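Local coordinates for protein extracellular invertase (Aspergillus kawachii, PDB 5XH8) that probably hydrolyses sucrose and transfers its fructosyl unit to build fructooligosaccharides such as 1-kestose, as a beta-fructofuranosidase of glycoside hydrolase family 32, at residues L372-R377 / L414-A419; G522-F527 / V553-R558. All blocks are in the same frame, centred on the assembly; numbering follows the deposited sequence.

How the contacts relate
Both contacts are buried, but contact 1 lies within one sheet and contact 2 between two. Contact 1 pairs two neighbouring strands, 366-385 and 408-418, within the mixed sheet that starts in the N-terminal, beta-propeller part of the enzyme; contact 2 joins two different sheets of the C-terminal beta-sandwich module. The chemistry follows: five backbone hydrogen bonds and about 608 Å² in contact 1, one arginine-to-carbonyl bond and about 234 Å² in contact 2. Their centres lie 13 Å apart and they touch: Ile416 N probably bonds Gly557 O (2.8 Å), and Arg374 NE probably bonds Tyr554 OH (3.0 Å), consistent with a tie between propeller and sandwich.

Contact 1. Residues L372-R377 / L414-A419; sequences LPRELR and LGISIA
Arg377 and Gly415 form an antiparallel hydrogen-bonded pair, with Gly415 N to Arg377 O the shorter arm at 2.7 Å. The axes of 374-377 and 414-418 approach to 4.6 Å, their directions 158° apart. Glu375 and Ser417 form the next such pair, and Ala419 N, at the N-cap position before helix 420-426, reaches Pro373 O at 2.8 Å, making five backbone bonds. Between the pairs, the CA of Leu376 approaches Gly415 O at 3.3 Å in a CA-H...O contact.

A water adds a polar link, donating to Glu375 O and hydrogen-bonded to Ser417 OG at 2.8 Å.

Apolar contacts are modest. Leu376 and Ile416 lie side by side on one face; the Leu372 and Ile418 side chains cross obliquely, their CD1 atoms touching at 3.9 Å. Arg374, extended from CG to NE, lays CD against Ile416 CG2 (3.8 Å).

The charged ends lead outward. The Arg374 guanidinium meets Glu552 and Asp313, its NE bonding Tyr554 OH; Glu375 passes Ala419 toward salt bridges with Arg341 and Arg420.

The backbone thus sets the register, while Arg374 and Glu375, each matched by two oppositely charged residues, connect this strand pair to its surroundings.

Contact 2. Residues G522-F527 / V553-R558; sequences GKLRLF and VYANGR
Leu524 meets Ala555 just where 522-527 leaves strand 520-523 and 553-558 comes to the end of strand 550-555. The two strands belong to different sheets of the C-terminal beta-sandwich, and no backbone pairing joins the segments: the CA atoms of Leu524 and Ala555 are 8.3 Å apart, so side chains bridge the gap. CG of Leu524, anti to the backbone N (chi1 175°), is directed across the gap, and the two methyls beyond it meet different partners. CD2 packs on Ala555 CB at 3.6 Å, and CD1 comes to 4.2 Å from Arg558 NE, the leucine and arginine side chains crossing at about a right angle. Leu540 of strand 534-547 touches both Leu524 and Ala555.

Arg525 contributes through its backbone. Its carbonyl O accepts a hydrogen bond from Arg558 NH2 at 2.8 Å; the donor lies nearly along the C=O axis and the oxygen almost in the guanidinium plane, although the N-H...O angle is bent to 138°. The Arg525 side chain leads away to salt bridges with Glu496 and Glu392.

Leu526 adds a looser contact, CD2 reaching the side chain of Asn556 in the turn after strand 550-555.

At Phe527, CD2 and CE2 both stand 3.8 Å from Arg558 NH2. Ring and guanidinium planes are inclined by 40°, an oblique approach rather than a stack. One face of the ring is met from within its own segment: Arg525 CG sits 3.7 Å above the plane, offset toward the rim.

Arg558 therefore carries the polar part of the contact. Its chain is extended from CG to NE, its NH2 serves the Arg525 carbonyl, and its NH1 forms a salt bridge with OE2 of Glu538, whose OE1 accepts a hydrogen bond from Phe527 N. Glu538, from strand 534-547, probably offsets the guanidinium charge, and through its two oxygens it joins Arg558 to the backbone of Phe527.

Contact 1. Residues L372-R377 / L414-A419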
loop_
_atom_site.group_PDB
_atom_site.type_symbol
_atom_site.label_atom_id
_atom_site.label_comp_id
_atom_site.label_asym_id
_atom_site.label_seq_id
_atom_site.Cartn_x
_atom_site.Cartn_y
_atom_site.Cartn_z
ATOM N N LEU A 372 -2.233 33.139 -16.268
ATOM C CA LEU A 372 -1.661 34.141 -15.387
ATOM C C LEU A 372 -2.084 33.839 -13.922
ATOM O O LEU A 372 -3.208 33.402 -13.684
ATOM C CB LEU A 372 -2.177 35.545 -15.748
ATOM C CG LEU A 372 -1.919 36.082 -17.160
ATOM C CD1 LEU A 372 -2.773 37.324 -17.365
ATOM C CD2 LEU A 372 -0.432 36.329 -17.360
ATOM N N PRO A 373 -1.189 34.071 -12.955
ATOM C CA PRO A 373 -1.602 33.879 -11.569
ATOM C C PRO A 373 -2.781 34.782 -11.271
ATOM O O PRO A 373 -2.771 35.956 -11.697
ATOM C CB PRO A 373 -0.375 34.320 -10.763
ATOM C CG PRO A 373 0.429 35.175 -11.695
ATOM C CD PRO A 373 0.179 34.600 -13.060
ATOM N N ARG A 374 -3.779 34.257 -10.560
ATOM C CA ARG A 374 -4.984 35.016 -10.238
ATOM C C ARG A 374 -5.160 35.135 -8.711
ATOM O O ARG A 374 -5.004 34.148 -7.973
ATOM C CB ARG A 374 -6.210 34.368 -10.847
ATOM C CG ARG A 374 -6.220 34.430 -12.357
ATOM C CD ARG A 374 -7.300 33.616 -13.022
ATOM N NE ARG A 374 -7.117 33.714 -14.477
ATOM C CZ ARG A 374 -7.814 33.056 -15.397
ATOM N NH1 ARG A 374 -8.773 32.206 -15.067
ATOM N NH2 ARG A 374 -7.534 33.259 -16.672
ATOM N N GLU A 375 -5.445 36.362 -8.266
ATOM C CA GLU A 375 -5.902 36.640 -6.902
ATOM C C GLU A 375 -7.373 36.286 -6.794
ATOM O O GLU A 375 -8.173 36.656 -7.664
ATOM C CB GLU A 375 -5.660 38.118 -6.514
ATOM C CG GLU A 375 -4.210 38.413 -6.239
ATOM C CD GLU A 375 -3.938 39.879 -5.958
ATOM O OE1 GLU A 375 -4.869 40.543 -5.513
ATOM O OE2 GLU A 375 -2.797 40.362 -6.144
ATOM N N LEU A 376 -7.711 35.510 -5.754
ATOM C CA LEU A 376 -9.099 35.214 -5.429
ATOM C C LEU A 376 -9.483 35.937 -4.134
ATOM O O LEU A 376 -8.682 35.993 -3.168
ATOM C CB LEU A 376 -9.325 33.715 -5.289
ATOM C CG LEU A 376 -8.955 32.841 -6.484
ATOM C CD1 LEU A 376 -9.443 31.417 -6.218
ATOM C CD2 LEU A 376 -9.517 33.355 -7.800
ATOM N N ARG A 377 -10.681 36.521 -4.130
ATOM C CA ARG A 377 -11.194 37.266 -2.951
ATOM C C ARG A 377 -12.709 37.320 -3.006
ATOM O O ARG A 377 -13.307 37.002 -4.033
ATOM C CB ARG A 377 -10.605 38.684 -2.890
ATOM C CG ARG A 377 -11.138 39.662 -3.942
ATOM C CD ARG A 377 -10.365 40.976 -3.948
ATOM N NE ARG A 377 -10.933 41.965 -4.873
ATOM C CZ ARG A 377 -12.056 42.678 -4.669
ATOM N NH1 ARG A 377 -12.819 42.514 -3.575
ATOM N NH2 ARG A 377 -12.453 43.542 -5.606
ATOM N N LEU A 414 -17.427 35.438 -6.123
ATOM C CA LEU A 414 -15.972 35.250 -6.105
ATOM C C LEU A 414 -15.311 36.269 -7.044
ATOM O O LEU A 414 -15.632 36.339 -8.237
ATOM C CB LEU A 414 -15.575 33.823 -6.509
ATOM C CG LEU A 414 -14.062 33.556 -6.473
ATOM C CD1 LEU A 414 -13.558 33.520 -5.038
ATOM C CD2 LEU A 414 -13.697 32.277 -7.215
ATOM N N GLY A 415 -14.395 37.038 -6.480
ATOM C CA GLY A 415 -13.558 37.958 -7.237
ATOM C C GLY A 415 -12.378 37.209 -7.843
ATOM O O GLY A 415 -11.676 36.473 -7.131
ATOM N N ILE A 416 -12.196 37.384 -9.157
ATOM C CA ILE A 416 -11.125 36.776 -9.950
ATOM C C ILE A 416 -10.415 37.914 -10.679
ATOM O O ILE A 416 -11.022 38.564 -11.520
ATOM C CB ILE A 416 -11.698 35.758 -10.994
ATOM C CG1 ILE A 416 -12.592 34.709 -10.316
ATOM C CG2 ILE A 416 -10.557 35.098 -11.773
ATOM C CD1 ILE A 416 -13.392 33.843 -11.248
ATOM N N SER A 417 -9.141 38.151 -10.368
ATOM C CA SER A 417 -8.358 39.171 -11.042
ATOM C C SER A 417 -6.912 38.699 -11.226
ATOM O O SER A 417 -6.448 37.808 -10.523
ATOM C CB SER A 417 -8.373 40.473 -10.229
ATOM O OG SER A 417 -7.842 40.214 -8.940
ATOM N N ILE A 418 -6.201 39.318 -12.157
ATOM C CA ILE A 418 -4.808 38.988 -12.407
ATOM C C ILE A 418 -4.026 39.414 -11.170
ATOM O O ILE A 418 -4.231 40.497 -10.674
ATOM C CB ILE A 418 -4.271 39.766 -13.629
ATOM C CG1 ILE A 418 -5.057 39.395 -14.894
ATOM C CG2 ILE A 418 -2.778 39.507 -13.818
ATOM C CD1 ILE A 418 -4.856 40.345 -16.051
ATOM N N ALA A 419 -3.129 38.587 -10.669
ATOM C CA ALA A 419 -2.344 38.985 -9.504
ATOM C C ALA A 419 -1.667 40.339 -9.740
ATOM O O ALA A 419 -1.157 40.621 -10.847
ATOM C CB ALA A 419 -1.314 37.936 -9.168
HETATM O O HOH W 1 -9.561 39.161 -7.044
#

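Contact 2. Residues G522-F527 / V553-R558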
loop_
_atom_site.group_PDB
_atom_site.type_symbol
_atom_site.label_atom_id
_atom_site.label_comp_id
_atom_site.label_asym_id
_atom_site.label_seq_id
_atom_site.Cartn_x
_atom_site.Cartn_y
_atom_site.Cartn_z
ATOM N N GLY A 522 -18.436 31.810 -22.287
ATOM C CA GLY A 522 -18.822 31.779 -20.884
ATOM C C GLY A 522 -19.942 32.749 -20.511
ATOM O O GLY A 522 -20.045 33.825 -21.083
ATOM N N LYS A 523 -20.768 32.351 -19.546
ATOM C CA LYS A 523 -21.884 33.166 -19.034
ATOM C C LYS A 523 -21.389 34.321 -18.183
ATOM O O LYS A 523 -20.514 34.140 -17.319
ATOM C CB LYS A 523 -22.811 32.342 -18.142
ATOM C CG LYS A 523 -23.502 31.189 -18.840
ATOM C CD LYS A 523 -24.698 31.646 -19.649
ATOM C CE LYS A 523 -25.821 32.173 -18.765
ATOM N NZ LYS A 523 -27.102 32.094 -19.516
ATOM N N LEU A 524 -21.961 35.503 -18.427
ATOM C CA LEU A 524 -21.712 36.673 -17.600
ATOM C C LEU A 524 -22.999 37.507 -17.549
ATOM O O LEU A 524 -23.453 37.972 -18.582
ATOM C CB LEU A 524 -20.583 37.516 -18.187
ATOM C CG LEU A 524 -20.318 38.840 -17.460
ATOM C CD1 LEU A 524 -19.855 38.619 -16.021
ATOM C CD2 LEU A 524 -19.309 39.658 -18.238
ATOM N N ARG A 525 -23.583 37.660 -16.360
ATOM C CA ARG A 525 -24.748 38.517 -16.176
ATOM C C ARG A 525 -24.284 39.916 -15.826
ATOM O O ARG A 525 -23.462 40.106 -14.928
ATOM C CB ARG A 525 -25.670 38.016 -15.072
ATOM C CG ARG A 525 -26.771 39.021 -14.703
ATOM C CD ARG A 525 -27.959 38.354 -14.060
ATOM N NE ARG A 525 -28.595 37.456 -15.007
ATOM C CZ ARG A 525 -29.485 36.527 -14.692
ATOM N NH1 ARG A 525 -29.908 36.364 -13.439
ATOM N NH2 ARG A 525 -29.972 35.756 -15.649
ATOM N N LEU A 526 -24.825 40.881 -16.562
ATOM C CA LEU A 526 -24.699 42.307 -16.271
ATOM C C LEU A 526 -26.037 42.672 -15.627
ATOM O O LEU A 526 -27.090 42.555 -16.264
ATOM C CB LEU A 526 -24.472 43.086 -17.582
ATOM C CG LEU A 526 -23.169 42.707 -18.316
ATOM C CD1 LEU A 526 -23.033 43.372 -19.684
ATOM C CD2 LEU A 526 -21.965 43.051 -17.442
ATOM N N PHE A 527 -25.994 43.038 -14.347
ATOM C CA PHE A 527 -27.218 43.294 -13.585
ATOM C C PHE A 527 -27.730 44.713 -13.861
ATOM O O PHE A 527 -27.024 45.548 -14.449
ATOM C CB PHE A 527 -26.964 43.166 -12.086
ATOM C CG PHE A 527 -26.483 41.813 -11.658
ATOM C CD1 PHE A 527 -27.389 40.788 -11.388
ATOM C CD2 PHE A 527 -25.121 41.568 -11.488
ATOM C CE1 PHE A 527 -26.942 39.542 -10.975
ATOM C CE2 PHE A 527 -24.669 40.319 -11.079
ATOM C CZ PHE A 527 -25.579 39.309 -10.820
ATOM N N VAL A 553 -9.493 36.413 -21.335
ATOM C CA VAL A 553 -10.542 37.412 -21.305
ATOM C C VAL A 553 -11.074 37.524 -19.872
ATOM O O VAL A 553 -11.613 36.559 -19.342
ATOM C CB VAL A 553 -11.690 37.001 -22.246
ATOM C CG1 VAL A 553 -12.793 38.068 -22.240
ATOM C CG2 VAL A 553 -11.153 36.764 -23.656
ATOM N N TYR A 554 -10.896 38.696 -19.267
ATOM C CA TYR A 554 -11.444 39.033 -17.971
ATOM C C TYR A 554 -12.587 40.062 -18.082
ATOM O O TYR A 554 -12.550 40.966 -18.954
ATOM C CB TYR A 554 -10.357 39.615 -17.080
ATOM C CG TYR A 554 -9.189 38.675 -16.775
ATOM C CD1 TYR A 554 -8.121 38.532 -17.661
ATOM C CD2 TYR A 554 -9.150 37.951 -15.583
ATOM C CE1 TYR A 554 -7.054 37.674 -17.380
ATOM C CE2 TYR A 554 -8.079 37.104 -15.274
ATOM C CZ TYR A 554 -7.040 36.955 -16.175
ATOM O OH TYR A 554 -5.996 36.117 -15.844
ATOM N N ALA A 555 -13.566 39.949 -17.172
ATOM C CA ALA A 555 -14.663 40.941 -17.072
ATOM C C ALA A 555 -15.096 41.184 -15.632
ATOM O O ALA A 555 -15.349 40.228 -14.863
ATOM C CB ALA A 555 -15.853 40.536 -17.924
ATOM N N ASN A 556 -15.101 42.465 -15.250
ATOM C CA ASN A 556 -15.817 42.945 -14.070
ATOM C C ASN A 556 -15.285 42.346 -12.773
ATOM O O ASN A 556 -16.021 42.234 -11.787
ATOM C CB ASN A 556 -17.326 42.685 -14.242
ATOM C CG ASN A 556 -17.950 43.570 -15.320
ATOM O OD1 ASN A 556 -18.784 44.423 -15.017
ATOM N ND2 ASN A 556 -17.574 43.362 -16.572
ATOM N N GLY A 557 -14.000 41.956 -12.783
ATOM C CA GLY A 557 -13.339 41.313 -11.647
ATOM C C GLY A 557 -13.961 40.022 -11.156
ATOM O O GLY A 557 -13.696 39.625 -10.018
ATOM N N ARG A 558 -14.785 39.382 -11.991
ATOM C CA ARG A 558 -15.503 38.159 -11.617
ATOM C C ARG A 558 -15.679 37.142 -12.746
ATOM O O ARG A 558 -16.431 36.201 -12.602
ATOM C CB ARG A 558 -16.884 38.519 -11.041
ATOM C CG ARG A 558 -17.860 39.142 -12.029
ATOM C CD ARG A 558 -18.982 39.877 -11.289
ATOM N NE ARG A 558 -20.141 40.147 -12.150
ATOM C CZ ARG A 558 -20.678 41.347 -12.406
ATOM N NH1 ARG A 558 -20.177 42.472 -11.884
ATOM N NH2 ARG A 558 -21.743 41.420 -13.203
#